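Local structure of fimbrial structural subunit (Actinomyces naeslundii, 3QDH) at residues Gly177-Ala181 / Lys254-Tyr259; Ala245-Val251 / Val268-Glu274; Leu54-Ala59 / Thr78-Val83. The protein forms the shaft of Actinomyces type 2 fimbriae and mediates adhesion to streptococci and host cells during oral biofilm development; this chain holds its C-terminal domains. One frame throughout, in Å; residues are numbered along the deposited sequence.

Contacts 1 and 2 belong to the C-terminal SpaA-like (CnaB-type) domain, contact 3 to the domain before it in the chain. Contact 2 pairs two strands by backbone hydrogen bonds. Its face with Tyr248, Leu250, Val271 and Ile273 is buried; the other is mixed, with Lys272 and Glu274 exposed. Contact 1 continues from the same strand 245-254 into its following loop. It is partly buried, far from the chain's centre. A leucine, a proline and a tyrosine pack there, and a lysine makes a weak bond to a carbonyl. Contact 3, also partly buried, joins two different sheets through two side-chain hydrogen bonds and packing of Val57 and Val83. The centres of contacts 1 and 2 lie 21 Å apart.

Contact 1. Residues Gly177-Ala181 / Lys254-Tyr259; sequences GLQGA and KAPAGY
This contact joins two loops at one end of the SpaA-like, CnaB-type beta domain. Residues 177-181 lead into strand 182-188, and residues 254-259 leave strand 245-254. Leu178, Pro256 and Ala181 have the largest areas buried here. Leu178 is extended (phi/psi -111/117) with an mt rotamer. Leu178 CD1 reaches Pro256 CG at 3.8 Å. The same Leu178 CD1 sits over one face of the Tyr259 ring as a CH-pi contact, 3.8 Å from the ring centroid and 15° off the ring normal. Pro256 opens a type II beta turn that ends at Tyr259, closed by Tyr259 N to Pro256 O at 3.1 Å. The turn has Gly258 at its third position (89/1), where a CB would strike the preceding carbonyl. It brings the tyrosine, chi1 m, back toward Leu178. Asn287 also touches Leu178, Pro256 and Tyr259. Ala181 CA and Pro256 CA, 4.3 Å apart, are the closest CA pair. Ala181 CB meets Pro256 CD at 3.8 Å, and Ala181 CA makes a CA-H...O contact of 3.5 Å to Lys254 O. The Lys254 chain is ttpp, so it curls back, and Lys254 NZ donates to Ala255 O at 3.1 Å and weakly to Gly180 O at 3.0 Å. One water bridges the loops, donating to Gln179 O at 2.7 Å and accepting from Ala257 N at 2.9 Å.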
loop_
_atom_site.group_PDB
_atom_site.type_symbol
_atom_site.label_atom_id
_atom_site.label_comp_id
_atom_site.label_asym_id
_atom_site.label_seq_id
_atom_site.Cartn_x
_atom_site.Cartn_y
_atom_site.Cartn_z
ATOM N N GLY A 177 32.373 13.067 0.003
ATOM C CA GLY A 177 31.639 11.809 -0.085
ATOM C C GLY A 177 32.460 10.668 -0.653
ATOM O O GLY A 177 33.292 10.874 -1.539
ATOM N N LEU A 178 32.216 9.461 -0.147
ATOM C CA LEU A 178 32.932 8.266 -0.594
ATOM C C LEU A 178 32.030 7.301 -1.370
ATOM O O LEU A 178 31.060 6.750 -0.824
ATOM C CB LEU A 178 33.584 7.544 0.592
ATOM C CG LEU A 178 34.474 8.337 1.554
ATOM C CD1 LEU A 178 34.954 7.428 2.670
ATOM C CD2 LEU A 178 35.662 8.973 0.837
ATOM N N GLN A 179 32.377 7.105 -2.642
ATOM C CA GLN A 179 31.666 6.218 -3.557
ATOM C C GLN A 179 31.963 4.743 -3.274
ATOM O O GLN A 179 33.063 4.388 -2.821
ATOM C CB GLN A 179 32.058 6.565 -4.999
ATOM C CG GLN A 179 31.207 5.916 -6.092
ATOM C CD GLN A 179 31.512 6.447 -7.488
ATOM O OE1 GLN A 179 32.452 7.222 -7.690
ATOM N NE2 GLN A 179 30.713 6.028 -8.463
ATOM N N GLY A 180 30.974 3.890 -3.535
ATOM C CA GLY A 180 31.172 2.446 -3.533
ATOM C C GLY A 180 30.978 1.760 -2.198
ATOM O O GLY A 180 31.143 0.548 -2.098
ATOM N N ALA A 181 30.644 2.532 -1.166
ATOM C CA ALA A 181 30.281 1.959 0.121
ATOM C C ALA A 181 28.931 1.258 -0.021
ATOM O O ALA A 181 28.046 1.741 -0.728
ATOM C CB ALA A 181 30.216 3.037 1.186
ATOM N N LYS A 254 29.898 -3.294 3.034
ATOM C CA LYS A 254 31.177 -3.135 2.339
ATOM C C LYS A 254 31.712 -1.711 2.473
ATOM O O LYS A 254 31.019 -0.731 2.160
ATOM C CB LYS A 254 31.060 -3.526 0.859
ATOM C CG LYS A 254 32.409 -3.664 0.138
ATOM C CD LYS A 254 32.256 -3.812 -1.372
ATOM C CE LYS A 254 32.079 -2.468 -2.072
ATOM N NZ LYS A 254 33.273 -1.569 -1.960
ATOM N N ALA A 255 32.951 -1.612 2.947
ATOM C CA ALA A 255 33.640 -0.336 3.070
ATOM C C ALA A 255 34.034 0.170 1.685
ATOM O O ALA A 255 34.263 -0.636 0.780
ATOM C CB ALA A 255 34.868 -0.486 3.955
ATOM N N PRO A 256 34.096 1.503 1.502
ATOM C CA PRO A 256 34.627 1.996 0.231
ATOM C C PRO A 256 36.116 1.647 0.122
ATOM O O PRO A 256 36.747 1.329 1.137
ATOM C CB PRO A 256 34.421 3.511 0.322
ATOM C CG PRO A 256 34.358 3.804 1.770
ATOM C CD PRO A 256 33.752 2.601 2.424
ATOM N N ALA A 257 36.661 1.705 -1.091
ATOM C CA ALA A 257 38.040 1.270 -1.357
ATOM C C ALA A 257 39.083 1.900 -0.425
ATOM O O ALA A 257 39.216 3.126 -0.363
ATOM C CB ALA A 257 38.401 1.519 -2.812
ATOM N N GLY A 258 39.797 1.047 0.308
ATOM C CA GLY A 258 40.882 1.478 1.193
ATOM C C GLY A 258 40.489 1.835 2.619
ATOM O O GLY A 258 41.339 2.216 3.424
ATOM N N TYR A 259 39.205 1.708 2.940
ATOM C CA TYR A 259 38.709 2.125 4.250
ATOM C C TYR A 259 38.377 0.960 5.179
ATOM O O TYR A 259 38.125 -0.157 4.727
ATOM C CB TYR A 259 37.510 3.056 4.088
ATOM C CG TYR A 259 37.893 4.466 3.719
ATOM C CD1 TYR A 259 38.120 5.419 4.705
ATOM C CD2 TYR A 259 38.031 4.851 2.384
ATOM C CE1 TYR A 259 38.476 6.719 4.380
ATOM C CE2 TYR A 259 38.385 6.157 2.047
ATOM C CZ TYR A 259 38.608 7.080 3.053
ATOM O OH TYR A 259 38.954 8.369 2.740
HETATM O O HOH W 1 34.957 2.481 -3.359
#

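Contact 2. Residues Ala245-Val251 / Val268-Glu274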
loop_
_atom_site.group_PDB
_atom_site.type_symbol
_atom_site.label_atom_id
_atom_site.label_comp_id
_atom_site.label_asym_id
_atom_site.label_seq_id
_atom_site.Cartn_x
_atom_site.Cartn_y
_atom_site.Cartn_z
ATOM N N ALA A 245 6.776 8.567 13.162
ATOM C CA ALA A 245 8.172 8.167 12.998
ATOM C C ALA A 245 8.321 6.673 13.268
ATOM O O ALA A 245 7.591 6.119 14.086
ATOM C CB ALA A 245 9.078 8.976 13.936
ATOM N N ARG A 246 9.259 6.025 12.574
ATOM C CA ARG A 246 9.526 4.595 12.755
ATOM C C ARG A 246 11.026 4.303 12.678
ATOM O O ARG A 246 11.743 4.928 11.890
ATOM C CB ARG A 246 8.767 3.758 11.714
ATOM C CG ARG A 246 8.750 2.260 12.007
ATOM C CD ARG A 246 8.197 1.440 10.847
ATOM N NE ARG A 246 8.542 0.022 10.970
ATOM C CZ ARG A 246 7.681 -0.963 11.220
ATOM N NH1 ARG A 246 6.383 -0.715 11.374
ATOM N NH2 ARG A 246 8.122 -2.209 11.310
ATOM N N CYS A 247 11.482 3.353 13.495
ATOM C CA CYS A 247 12.890 2.948 13.543
ATOM C C CYS A 247 13.232 1.858 12.534
ATOM O O CYS A 247 12.467 0.903 12.331
ATOM C CB CYS A 247 13.272 2.438 14.937
ATOM S SG CYS A 247 13.056 3.580 16.301
ATOM N N TYR A 248 14.402 2.013 11.920
ATOM C CA TYR A 248 15.010 0.983 11.090
ATOM C C TYR A 248 16.474 0.797 11.507
ATOM O O TYR A 248 17.004 1.578 12.303
ATOM C CB TYR A 248 14.934 1.369 9.614
ATOM C CG TYR A 248 13.567 1.227 8.985
ATOM C CD1 TYR A 248 13.228 0.077 8.276
ATOM C CD2 TYR A 248 12.622 2.250 9.077
ATOM C CE1 TYR A 248 11.979 -0.062 7.683
ATOM C CE2 TYR A 248 11.362 2.122 8.484
ATOM C CZ TYR A 248 11.052 0.959 7.790
ATOM O OH TYR A 248 9.826 0.809 7.192
ATOM N N VAL A 249 17.108 -0.244 10.974
ATOM C CA VAL A 249 18.508 -0.553 11.278
ATOM C C VAL A 249 19.339 -0.602 9.991
ATOM O O VAL A 249 19.086 -1.420 9.098
ATOM C CB VAL A 249 18.643 -1.877 12.078
ATOM C CG1 VAL A 249 20.110 -2.252 12.282
ATOM C CG2 VAL A 249 17.936 -1.765 13.423
ATOM N N LEU A 250 20.321 0.292 9.905
ATOM C CA LEU A 250 21.222 0.361 8.755
ATOM C C LEU A 250 22.517 -0.402 9.036
ATOM O O LEU A 250 23.166 -0.181 10.054
ATOM C CB LEU A 250 21.516 1.821 8.398
ATOM C CG LEU A 250 22.289 2.119 7.112
ATOM C CD1 LEU A 250 21.489 1.717 5.882
ATOM C CD2 LEU A 250 22.670 3.595 7.049
ATOM N N VAL A 251 22.877 -1.302 8.127
ATOM C CA VAL A 251 24.074 -2.129 8.270
ATOM C C VAL A 251 25.024 -1.871 7.100
ATOM O O VAL A 251 24.633 -2.013 5.942
ATOM C CB VAL A 251 23.715 -3.642 8.334
ATOM C CG1 VAL A 251 24.977 -4.513 8.382
ATOM C CG2 VAL A 251 22.827 -3.932 9.538
ATOM N N VAL A 268 26.768 -1.010 12.403
ATOM C CA VAL A 268 25.304 -0.993 12.517
ATOM C C VAL A 268 24.805 0.358 13.047
ATOM O O VAL A 268 25.225 0.807 14.113
ATOM C CB VAL A 268 24.793 -2.159 13.414
ATOM C CG1 VAL A 268 23.293 -2.044 13.669
ATOM C CG2 VAL A 268 25.128 -3.521 12.793
ATOM N N THR A 269 23.906 0.996 12.297
ATOM C CA THR A 269 23.384 2.316 12.656
ATOM C C THR A 269 21.850 2.322 12.766
ATOM O O THR A 269 21.156 1.968 11.808
ATOM C CB THR A 269 23.847 3.394 11.643
ATOM O OG1 THR A 269 25.274 3.358 11.527
ATOM C CG2 THR A 269 23.413 4.792 12.080
ATOM N N PRO A 270 21.320 2.717 13.940
ATOM C CA PRO A 270 19.874 2.919 14.088
ATOM C C PRO A 270 19.425 4.205 13.399
ATOM O O PRO A 270 20.050 5.250 13.584
ATOM C CB PRO A 270 19.686 3.047 15.607
ATOM C CG PRO A 270 20.968 2.556 16.219
ATOM C CD PRO A 270 22.024 2.897 15.220
ATOM N N VAL A 271 18.354 4.130 12.612
ATOM C CA VAL A 271 17.825 5.311 11.915
ATOM C C VAL A 271 16.336 5.561 12.205
ATOM O O VAL A 271 15.524 4.638 12.156
ATOM C CB VAL A 271 18.080 5.259 10.378
ATOM C CG1 VAL A 271 19.569 5.376 10.073
ATOM C CG2 VAL A 271 17.506 3.986 9.755
ATOM N N LYS A 272 16.006 6.816 12.505
ATOM C CA LYS A 272 14.634 7.244 12.790
ATOM C C LYS A 272 14.030 7.941 11.571
ATOM O O LYS A 272 14.412 9.065 11.226
ATOM C CB LYS A 272 14.607 8.172 14.015
ATOM C CG LYS A 272 13.214 8.653 14.447
ATOM C CD LYS A 272 13.276 9.540 15.698
ATOM C CE LYS A 272 13.774 10.954 15.382
ATOM N NZ LYS A 272 14.219 11.716 16.593
ATOM N N ILE A 273 13.093 7.255 10.922
ATOM C CA ILE A 273 12.415 7.769 9.729
ATOM C C ILE A 273 11.159 8.542 10.131
ATOM O O ILE A 273 10.298 8.009 10.828
ATOM C CB ILE A 273 12.026 6.614 8.759
ATOM C CG1 ILE A 273 13.233 5.715 8.437
ATOM C CG2 ILE A 273 11.350 7.149 7.496
ATOM C CD1 ILE A 273 14.436 6.421 7.805
ATOM N N GLU A 274 11.056 9.789 9.676
ATOM C CA GLU A 274 9.940 10.658 10.045
ATOM C C GLU A 274 9.131 11.083 8.821
ATOM O O GLU A 274 9.633 11.044 7.698
ATOM C CB GLU A 274 10.435 11.882 10.825
ATOM C CG GLU A 274 11.221 11.531 12.089
ATOM C CD GLU A 274 11.044 12.546 13.205
ATOM O OE1 GLU A 274 11.229 13.759 12.955
ATOM O OE2 GLU A 274 10.724 12.125 14.341
HETATM O O HOH W 2 26.047 1.715 9.552
#
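Side chains alternate between the two faces of this antiparallel pair. Arg246, Tyr248, Leu250, Thr269, Val271 and Ile273 share one face. This face packs on strands 220-230 and 283-285, which accounts for its apolar side chains. Tyr248, with chi1 m, lies along the partner strand: Tyr248 CB packs on Val271 CG2 at 3.7 Å and Tyr248 CD2 on Ile273 CG1 at 3.6 Å. The Tyr248 hydroxyl bonds to Phe227 O. Ile273 (mm) also meets Leu226 and Ile228, and Val271 meets Val283. Leu250 is tp, with Leu250 CB 4.4 Å from Val271 CG1, and it reaches Phe183 and Leu185 of the neighbouring strand. Arg246 runs out extended (ttt), away from the partner strand. Its guanidinium forms a salt bridge with Asp238 and a hydrogen bond with Tyr192.

The strands are in the sheet of the SpaA-like, CnaB-type domain, where strand 245-254 lies between strands 182-188 and 268-274. Their short axes come within 4.6 Å at 151°. Hydrogen-bonded pairs are Arg246-Ile273, Tyr248-Val271 and Leu250-Thr269. Each has two backbone bonds. Thr269 N to Leu250 O is the shortest, at 2.6 Å.

The other face carries Cys247, whose SG forms the disulfide with Cys196. The t rotamers of Val249 and Val268 bring Val249 CG1 to 3.5 Å from Val268 CG1. Val251 CG2 lies 4.0 Å from Val268 CG2. Lys272 (ttpt) starts on this face, bends at chi3, and its end leads away; Lys272 CG is 4.2 Å from Ala245 CB. Glu274 OE2 comes within 3.6 Å of Ala245 CB.

Contact 3. Residues Leu54-Ala59 / Thr78-Val83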
loop_
_atom_site.group_PDB
_atom_site.type_symbol
_atom_site.label_atom_id
_atom_site.label_comp_id
_atom_site.label_asym_id
_atom_site.label_seq_id
_atom_site.Cartn_x
_atom_site.Cartn_y
_atom_site.Cartn_z
ATOM N N LEU A 54 1.182 6.496 -6.276
ATOM C CA LEU A 54 1.038 5.085 -6.612
ATOM C C LEU A 54 0.937 4.887 -8.126
ATOM O O LEU A 54 0.158 5.556 -8.804
ATOM C CB LEU A 54 -0.153 4.458 -5.862
ATOM C CG LEU A 54 -0.109 4.558 -4.327
ATOM C CD1 LEU A 54 -1.425 4.087 -3.662
ATOM C CD2 LEU A 54 1.078 3.791 -3.754
ATOM N N THR A 55 1.749 3.978 -8.647
ATOM C CA THR A 55 1.805 3.753 -10.082
ATOM C C THR A 55 1.365 2.327 -10.432
ATOM O O THR A 55 1.286 1.453 -9.552
ATOM C CB THR A 55 3.221 4.062 -10.640
ATOM O OG1 THR A 55 3.125 4.400 -12.026
ATOM C CG2 THR A 55 4.169 2.886 -10.445
ATOM N N ALA A 56 1.091 2.111 -11.721
ATOM C CA ALA A 56 0.605 0.831 -12.235
ATOM C C ALA A 56 -0.605 0.346 -11.425
ATOM O O ALA A 56 -0.687 -0.822 -11.044
ATOM C CB ALA A 56 1.735 -0.218 -12.245
ATOM N N VAL A 57 -1.540 1.259 -11.176
ATOM C CA VAL A 57 -2.665 0.989 -10.283
ATOM C C VAL A 57 -3.666 0.018 -10.909
ATOM O O VAL A 57 -3.908 0.061 -12.114
ATOM C CB VAL A 57 -3.357 2.283 -9.787
ATOM C CG1 VAL A 57 -2.345 3.167 -9.033
ATOM C CG2 VAL A 57 -3.999 3.059 -10.929
ATOM N N THR A 58 -4.224 -0.853 -10.076
ATOM C CA THR A 58 -5.132 -1.901 -10.528
ATOM C C THR A 58 -5.908 -2.439 -9.330
ATOM O O THR A 58 -5.833 -1.881 -8.217
ATOM C CB THR A 58 -4.360 -3.048 -11.290
ATOM O OG1 THR A 58 -5.283 -3.858 -12.035
ATOM C CG2 THR A 58 -3.535 -3.915 -10.330
ATOM N N ALA A 59 -6.672 -3.501 -9.565
ATOM C CA ALA A 59 -7.371 -4.205 -8.513
ATOM C C ALA A 59 -7.232 -5.709 -8.721
ATOM O O ALA A 59 -7.214 -6.178 -9.861
ATOM C CB ALA A 59 -8.845 -3.793 -8.481
ATOM N N THR A 78 -8.319 0.198 -15.643
ATOM C CA THR A 78 -7.711 1.422 -15.136
ATOM C C THR A 78 -7.806 2.514 -16.201
ATOM O O THR A 78 -7.418 2.295 -17.349
ATOM C CB THR A 78 -6.231 1.200 -14.730
ATOM O OG1 THR A 78 -6.148 0.217 -13.689
ATOM C CG2 THR A 78 -5.597 2.516 -14.240
ATOM N N LYS A 79 -8.355 3.670 -15.822
ATOM C CA LYS A 79 -8.302 4.882 -16.646
ATOM C C LYS A 79 -7.595 5.972 -15.834
ATOM O O LYS A 79 -8.140 6.472 -14.850
ATOM C CB LYS A 79 -9.708 5.333 -17.048
ATOM C CG LYS A 79 -10.411 4.384 -18.020
ATOM C CD LYS A 79 -11.818 4.858 -18.354
ATOM C CE LYS A 79 -12.508 3.895 -19.311
ATOM N NZ LYS A 79 -13.576 4.594 -20.078
ATOM N N GLY A 80 -6.373 6.320 -16.233
ATOM C CA GLY A 80 -5.561 7.262 -15.450
ATOM C C GLY A 80 -5.219 6.658 -14.098
ATOM O O GLY A 80 -4.636 5.573 -14.021
ATOM N N GLN A 81 -5.599 7.348 -13.025
ATOM C CA GLN A 81 -5.409 6.816 -11.673
ATOM C C GLN A 81 -6.655 6.078 -11.159
ATOM O O GLN A 81 -6.643 5.520 -10.055
ATOM C CB GLN A 81 -5.012 7.933 -10.693
ATOM C CG GLN A 81 -3.575 8.452 -10.871
ATOM C CD GLN A 81 -2.529 7.412 -10.537
ATOM O OE1 GLN A 81 -1.890 6.866 -11.432
ATOM N NE2 GLN A 81 -2.357 7.116 -9.248
ATOM N N THR A 82 -7.714 6.058 -11.966
ATOM C CA THR A 82 -9.003 5.524 -11.508
ATOM C C THR A 82 -9.181 4.046 -11.895
ATOM O O THR A 82 -9.222 3.698 -13.078
ATOM C CB THR A 82 -10.183 6.390 -12.012
ATOM O OG1 THR A 82 -9.951 7.761 -11.668
ATOM C CG2 THR A 82 -11.506 5.932 -11.391
ATOM N N VAL A 83 -9.259 3.186 -10.883
ATOM C CA VAL A 83 -9.488 1.755 -11.090
ATOM C C VAL A 83 -10.968 1.442 -10.866
ATOM O O VAL A 83 -11.574 1.954 -9.934
ATOM C CB VAL A 83 -8.601 0.909 -10.149
ATOM C CG1 VAL A 83 -8.760 -0.581 -10.439
ATOM C CG2 VAL A 83 -7.140 1.333 -10.292
HETATM O O HOH W 3 -6.443 -2.468 -14.297
#
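Two side-chain hydrogen bonds to backbone carbonyls hold these segments together. Thr78 OG1 donates to Val57 O at 2.7 Å. Gln81 NE2 donates to Leu54 O at 3.0 Å, with an N-H...O angle of 157°. Gln81 NE2 also bonds to Leu50 O, so one amide nitrogen serves the carbonyls of Leu50 and Leu54. The mm rotamer of Gln81 brings the amide nearer to 54-59 than its CB direction suggests. A water donates to Thr78 OG1 at 2.8 Å and lies 2.9 Å from Thr58 OG1.

Next comes the apolar packing. Val57 (m) points toward 78-83 and has the largest buried area here. Val57 CG2 lies 3.6 Å from Val83 CG2 and 3.7 Å from Thr78 CG2. Val83 (t) points back, and Val83 CG1 is 3.8 Å from Ala59 CB. Leu50 touches both valines, and Phe107 of strand 102-111 touches Val83.

The two segments belong to different sheets. The first turns a corner at Ala56, where phi and psi are both positive (51/46). Strands 54-55 and 57-64 both pair with strand 102-111. The second segment is a beta hairpin between strands 74-79 and 82-87, closed by a type II' turn from Lys79 to Thr82, with Gly80 at its second position (65/-122). Strand 82-87 pairs with strand 39-49. Side chains thus meet between two sheets, as in the beta sandwich of an Ig-like, CnaA-type pilin domain.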